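Local coordinates for protein endolysin (Clostridium phage phiCD27, PDB 3QAY) that probably cleaves the amide bond between N-acetylmuramic acid and L-alanine in Clostridium difficile peptidoglycan, as a zinc-dependent phage amidase, at residues P71-S75 and S136-T140; V8-I12 and E27-K32. All blocks are in the same frame, centred on the assembly; numbering follows the deposited sequence.

Contact 1: residues P71-S75 and S136-T140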
loop_
_atom_site.group_PDB
_atom_site.type_symbol
_atom_site.label_atom_id
_atom_site.label_comp_id
_atom_site.label_asym_id
_atom_site.label_seq_id
_atom_site.Cartn_x
_atom_site.Cartn_y
_atom_site.Cartn_z
ATOM N N PRO A 71 -1.270 -16.653 -4.699
ATOM C CA PRO A 71 -0.435 -17.476 -5.589
ATOM C C PRO A 71 0.563 -16.652 -6.424
ATOM O O PRO A 71 1.696 -17.088 -6.651
ATOM C CB PRO A 71 -1.462 -18.169 -6.503
ATOM C CG PRO A 71 -2.758 -18.114 -5.744
ATOM C CD PRO A 71 -2.710 -16.833 -4.972
ATOM N N ARG A 72 0.137 -15.470 -6.866
ATOM C CA ARG A 72 0.978 -14.583 -7.670
ATOM C C ARG A 72 2.078 -13.944 -6.831
ATOM O O ARG A 72 3.226 -13.856 -7.271
ATOM C CB ARG A 72 0.124 -13.509 -8.360
ATOM C CG ARG A 72 -0.741 -14.092 -9.460
ATOM C CD ARG A 72 -1.732 -13.095 -10.047
ATOM N NE ARG A 72 -2.328 -13.631 -11.273
ATOM C CZ ARG A 72 -3.268 -14.577 -11.320
ATOM N NH1 ARG A 72 -3.764 -15.112 -10.207
ATOM N NH2 ARG A 72 -3.724 -14.993 -12.500
ATOM N N VAL A 73 1.733 -13.500 -5.625
ATOM C CA VAL A 73 2.744 -13.023 -4.681
ATOM C C VAL A 73 3.789 -14.116 -4.399
ATOM O O VAL A 73 4.998 -13.857 -4.392
ATOM C CB VAL A 73 2.108 -12.550 -3.350
ATOM C CG1 VAL A 73 3.180 -12.309 -2.297
ATOM C CG2 VAL A 73 1.293 -11.282 -3.567
ATOM N N ASN A 74 3.324 -15.344 -4.201
ATOM C CA ASN A 74 4.203 -16.432 -3.795
ATOM C C ASN A 74 4.941 -17.152 -4.927
ATOM O O ASN A 74 5.817 -17.985 -4.658
ATOM C CB ASN A 74 3.412 -17.433 -2.948
ATOM C CG ASN A 74 3.022 -16.861 -1.597
ATOM O OD1 ASN A 74 3.729 -16.010 -1.043
ATOM N ND2 ASN A 74 1.895 -17.321 -1.061
ATOM N N SER A 75 4.612 -16.836 -6.180
ATOM C CA SER A 75 5.284 -17.451 -7.331
ATOM C C SER A 75 6.362 -16.553 -7.955
ATOM O O SER A 75 7.114 -16.998 -8.823
ATOM C CB SER A 75 4.259 -17.826 -8.399
ATOM O OG SER A 75 3.614 -16.673 -8.902
ATOM N N SER A 136 0.098 -15.043 4.971
ATOM C CA SER A 136 0.131 -16.077 3.926
ATOM C C SER A 136 1.070 -15.739 2.780
ATOM O O SER A 136 1.075 -16.423 1.751
ATOM C CB SER A 136 -1.280 -16.339 3.389
ATOM O OG SER A 136 -2.110 -16.825 4.424
ATOM N N SER A 137 1.875 -14.698 2.963
ATOM C CA SER A 137 2.840 -14.294 1.962
ATOM C C SER A 137 4.216 -14.795 2.381
ATOM O O SER A 137 4.603 -14.665 3.548
ATOM C CB SER A 137 2.822 -12.769 1.770
ATOM O OG SER A 137 2.975 -12.049 2.990
ATOM N N LYS A 138 4.946 -15.399 1.447
ATOM C CA LYS A 138 6.300 -15.883 1.758
ATOM C C LYS A 138 7.277 -14.736 2.010
ATOM O O LYS A 138 7.964 -14.735 3.025
ATOM C CB LYS A 138 6.856 -16.817 0.677
ATOM C CG LYS A 138 8.031 -17.665 1.182
ATOM C CD LYS A 138 8.558 -18.598 0.119
ATOM C CE LYS A 138 9.262 -19.816 0.702
ATOM N NZ LYS A 138 10.104 -19.515 1.890
ATOM N N PRO A 139 7.344 -13.751 1.097
ATOM C CA PRO A 139 8.272 -12.657 1.396
ATOM C C PRO A 139 7.835 -11.807 2.584
ATOM O O PRO A 139 6.656 -11.809 2.958
ATOM C CB PRO A 139 8.250 -11.816 0.119
ATOM C CG PRO A 139 6.955 -12.132 -0.530
ATOM C CD PRO A 139 6.657 -13.555 -0.194
ATOM N N THR A 140 8.792 -11.105 3.182
ATOM C CA THR A 140 8.477 -10.025 4.111
ATOM C C THR A 140 7.437 -9.121 3.464
ATOM O O THR A 140 7.552 -8.785 2.278
ATOM C CB THR A 140 9.727 -9.203 4.449
ATOM O OG1 THR A 140 10.727 -10.075 4.982
ATOM C CG2 THR A 140 9.403 -8.117 5.468
#

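Contact 2: residues V8-I12 and E27-K32. With ZN (zinc ion), chain E.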
loop_
_atom_site.group_PDB
_atom_site.type_symbol
_atom_site.label_atom_id
_atom_site.label_comp_id
_atom_site.label_asym_id
_atom_site.label_seq_id
_atom_site.Cartn_x
_atom_site.Cartn_y
_atom_site.Cartn_z
ATOM N N VAL A 8 -2.360 -3.848 -5.104
ATOM C CA VAL A 8 -3.371 -2.848 -4.803
ATOM C C VAL A 8 -4.486 -3.535 -4.026
ATOM O O VAL A 8 -5.038 -4.541 -4.474
ATOM C CB VAL A 8 -3.930 -2.203 -6.083
ATOM C CG1 VAL A 8 -5.182 -1.389 -5.788
ATOM C CG2 VAL A 8 -2.848 -1.340 -6.749
ATOM N N GLY A 9 -4.795 -2.994 -2.851
ATOM C CA GLY A 9 -5.851 -3.525 -2.018
ATOM C C GLY A 9 -7.220 -3.365 -2.647
ATOM O O GLY A 9 -7.468 -2.413 -3.394
ATOM N N HIS A 10 -8.093 -4.327 -2.357
ATOM C CA HIS A 10 -9.497 -4.313 -2.769
ATOM C C HIS A 10 -9.674 -4.569 -4.261
ATOM O O HIS A 10 -8.711 -4.887 -4.957
ATOM C CB HIS A 10 -10.160 -3.017 -2.305
ATOM C CG HIS A 10 -9.910 -2.728 -0.860
ATOM N ND1 HIS A 10 -10.501 -3.454 0.151
ATOM C CD2 HIS A 10 -9.092 -1.835 -0.256
ATOM C CE1 HIS A 10 -10.085 -2.996 1.317
ATOM N NE2 HIS A 10 -9.229 -2.013 1.099
ATOM N N SER A 11 -10.916 -4.472 -4.731
ATOM C CA SER A 11 -11.254 -4.738 -6.128
ATOM C C SER A 11 -12.633 -4.195 -6.483
ATOM O O SER A 11 -13.400 -3.781 -5.615
ATOM C CB SER A 11 -11.240 -6.245 -6.391
ATOM O OG SER A 11 -12.240 -6.907 -5.633
ATOM N N ILE A 12 -12.939 -4.214 -7.774
ATOM C CA ILE A 12 -14.281 -3.953 -8.253
ATOM C C ILE A 12 -14.910 -5.285 -8.627
ATOM O O ILE A 12 -14.453 -5.951 -9.562
ATOM C CB ILE A 12 -14.277 -3.012 -9.463
ATOM C CG1 ILE A 12 -13.782 -1.631 -9.049
ATOM C CG2 ILE A 12 -15.678 -2.910 -10.063
ATOM C CD1 ILE A 12 -13.755 -0.628 -10.169
ATOM N N GLU A 27 -10.641 4.702 -2.348
ATOM C CA GLU A 27 -9.390 4.061 -1.955
ATOM C C GLU A 27 -8.798 3.247 -3.103
ATOM O O GLU A 27 -7.636 3.430 -3.458
ATOM C CB GLU A 27 -9.617 3.168 -0.735
ATOM C CG GLU A 27 -8.478 2.222 -0.433
ATOM C CD GLU A 27 -8.735 1.341 0.768
ATOM O OE1 GLU A 27 -9.867 1.339 1.303
ATOM O OE2 GLU A 27 -7.793 0.634 1.168
ATOM N N TYR A 28 -9.599 2.351 -3.674
ATOM C CA TYR A 28 -9.128 1.483 -4.756
ATOM C C TYR A 28 -8.578 2.283 -5.932
ATOM O O TYR A 28 -7.476 2.003 -6.412
ATOM C CB TYR A 28 -10.245 0.551 -5.225
ATOM C CG TYR A 28 -9.916 -0.235 -6.473
ATOM C CD1 TYR A 28 -9.164 -1.405 -6.408
ATOM C CD2 TYR A 28 -10.370 0.184 -7.719
ATOM C CE1 TYR A 28 -8.872 -2.138 -7.558
ATOM C CE2 TYR A 28 -10.076 -0.534 -8.869
ATOM C CZ TYR A 28 -9.330 -1.691 -8.784
ATOM O OH TYR A 28 -9.044 -2.403 -9.930
ATOM N N GLN A 29 -9.341 3.280 -6.381
ATOM C CA GLN A 29 -8.955 4.104 -7.525
ATOM C C GLN A 29 -7.661 4.872 -7.243
ATOM O O GLN A 29 -6.773 4.895 -8.094
ATOM C CB GLN A 29 -10.069 5.085 -7.922
ATOM C CG GLN A 29 -11.370 4.430 -8.432
ATOM C CD GLN A 29 -11.201 3.652 -9.741
ATOM O OE1 GLN A 29 -10.297 3.926 -10.539
ATOM N NE2 GLN A 29 -12.070 2.670 -9.959
ATOM N N TYR A 30 -7.547 5.492 -6.063
ATOM C CA TYR A 30 -6.309 6.210 -5.710
ATOM C C TYR A 30 -5.101 5.280 -5.802
ATOM O O TYR A 30 -4.112 5.592 -6.467
ATOM C CB TYR A 30 -6.365 6.833 -4.306
ATOM C CG TYR A 30 -5.097 7.611 -3.994
ATOM C CD1 TYR A 30 -4.938 8.913 -4.443
ATOM C CD2 TYR A 30 -4.041 7.023 -3.304
ATOM C CE1 TYR A 30 -3.780 9.627 -4.188
ATOM C CE2 TYR A 30 -2.869 7.726 -3.046
ATOM C CZ TYR A 30 -2.747 9.026 -3.490
ATOM O OH TYR A 30 -1.595 9.733 -3.246
ATOM N N ASN A 31 -5.199 4.128 -5.148
ATOM C CA ASN A 31 -4.086 3.182 -5.101
ATOM C C ASN A 31 -3.799 2.498 -6.441
ATOM O O ASN A 31 -2.654 2.159 -6.731
ATOM C CB ASN A 31 -4.305 2.159 -3.975
ATOM C CG ASN A 31 -4.149 2.779 -2.584
ATOM O OD1 ASN A 31 -4.955 2.531 -1.683
ATOM N ND2 ASN A 31 -3.118 3.589 -2.411
ATOM N N LYS A 32 -4.827 2.328 -7.269
ATOM C CA LYS A 32 -4.637 1.907 -8.660
ATOM C C LYS A 32 -3.760 2.924 -9.417
ATOM O O LYS A 32 -2.934 2.545 -10.252
ATOM C CB LYS A 32 -6.001 1.724 -9.349
ATOM C CG LYS A 32 -5.948 1.439 -10.844
ATOM C CD LYS A 32 -7.343 1.278 -11.436
ATOM C CE LYS A 32 -7.282 0.891 -12.913
ATOM N NZ LYS A 32 -8.645 0.717 -13.495
HETATM ZN ZN ZN E . -8.089 -1.013 2.409
HETATM O O HOH W 1 -8.675 -2.908 3.809
#

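Contact 1: residues P71-S75 and S136-T140
A pair of side-chain-to-backbone hydrogen bonds at the surface of this alpha/beta amidase fold joins N74, late in helix 64-75, to the loop that runs from helix 132-135 into strand 140-148. The carboxamide of N74 bridges two backbone groups of that loop. Its ND2 donates to the carbonyl O of S136 at 3.1 Å in a nearly straight bond (174° at the hydrogen), and the acceptor lies almost in the amide plane of N74. On the other branch OD1 receives the backbone N-H of K138, with N to OD1 2.8 Å; here the donor is tilted 28° from the carbonyl plane of the amide. With both branches engaged, the rotation of the carboxamide is fixed, and the loop is gripped on both sides of S137. The amide gets there because CG is anti to the carbonyl carbon of N74 (chi1 -69°), which brings the carboxamide up to the loop. Beneath this polar pair V73 is buried against L81 of strand 80-87 and C5 and T7 of strand 3-8. S137 turns its OG back to the carbonyl O of I133 and also touches L81. The apolar part of the contact is small: CG1 of V73 meets CB of S137 at 4.1 Å and CG of P139 at 4.2 Å.

Contact 2: residues V8-I12 and E27-K32
Two ligands of the zinc site meet here, H10 from the loop after strand 3-8 and E27 from the first turn of helix 27-44. NE2 of H10 binds the zinc ion at 2.0 Å and OE2 of E27 at 2.1 Å; H85, a water and one further atom complete the site. OE2 of E27 lies at the edge of the imidazole, 3.0 Å from NE2 of H10, a closeness imposed by the shared metal and not a hydrogen bond. Ring and carboxylate planes stand 74° apart. E27 reaches the ion with CG anti to its backbone N (chi1 167°) and the chain extended beyond. The backbone N-H of A21 holds its OE1, and that of L86 its OE2, so second-shell bonds fix the carboxylate.

Behind the metal, Y28 packs under the loop. The carbonyl O of G9 approaches the ring edge, 3.6 Å from CD1 of Y28, while the backbone of S11 lies over one face. I12 crosses the ring at about a right angle, its CG1 3.9 Å from CE2 of Y28, and the tyrosine OH is tied to E56. V8 closes the inner end, with CG2 3.5 Å from the carbonyl O of N31. A His-Glu-His zinc site drawn from the loop after one strand, the start of a helix and a neighbouring strand is characteristic of this amidase family of the zinc exopeptidase-like clan.

In the fold
Contact 2 holds two of the three protein ligands of the zinc, whereas contact 1 lies at the surface, its centre about 15 Å from the centre of the chain. The centres of the two contacts are about 19 Å apart and their nearest atoms about 8 Å, with no touch. Strands 3-8 and 80-87, neighbours in the mixed sheet, run between them: V73 of contact 1 packs on both, and the same strands lead to the metal, 3-8 into the loop bearing H10 and 80-87 through H85, the third protein ligand. A phosphate ion, probably from the crystallisation liquor, lies about 3 Å from the side chain of E27 and may mark the pocket.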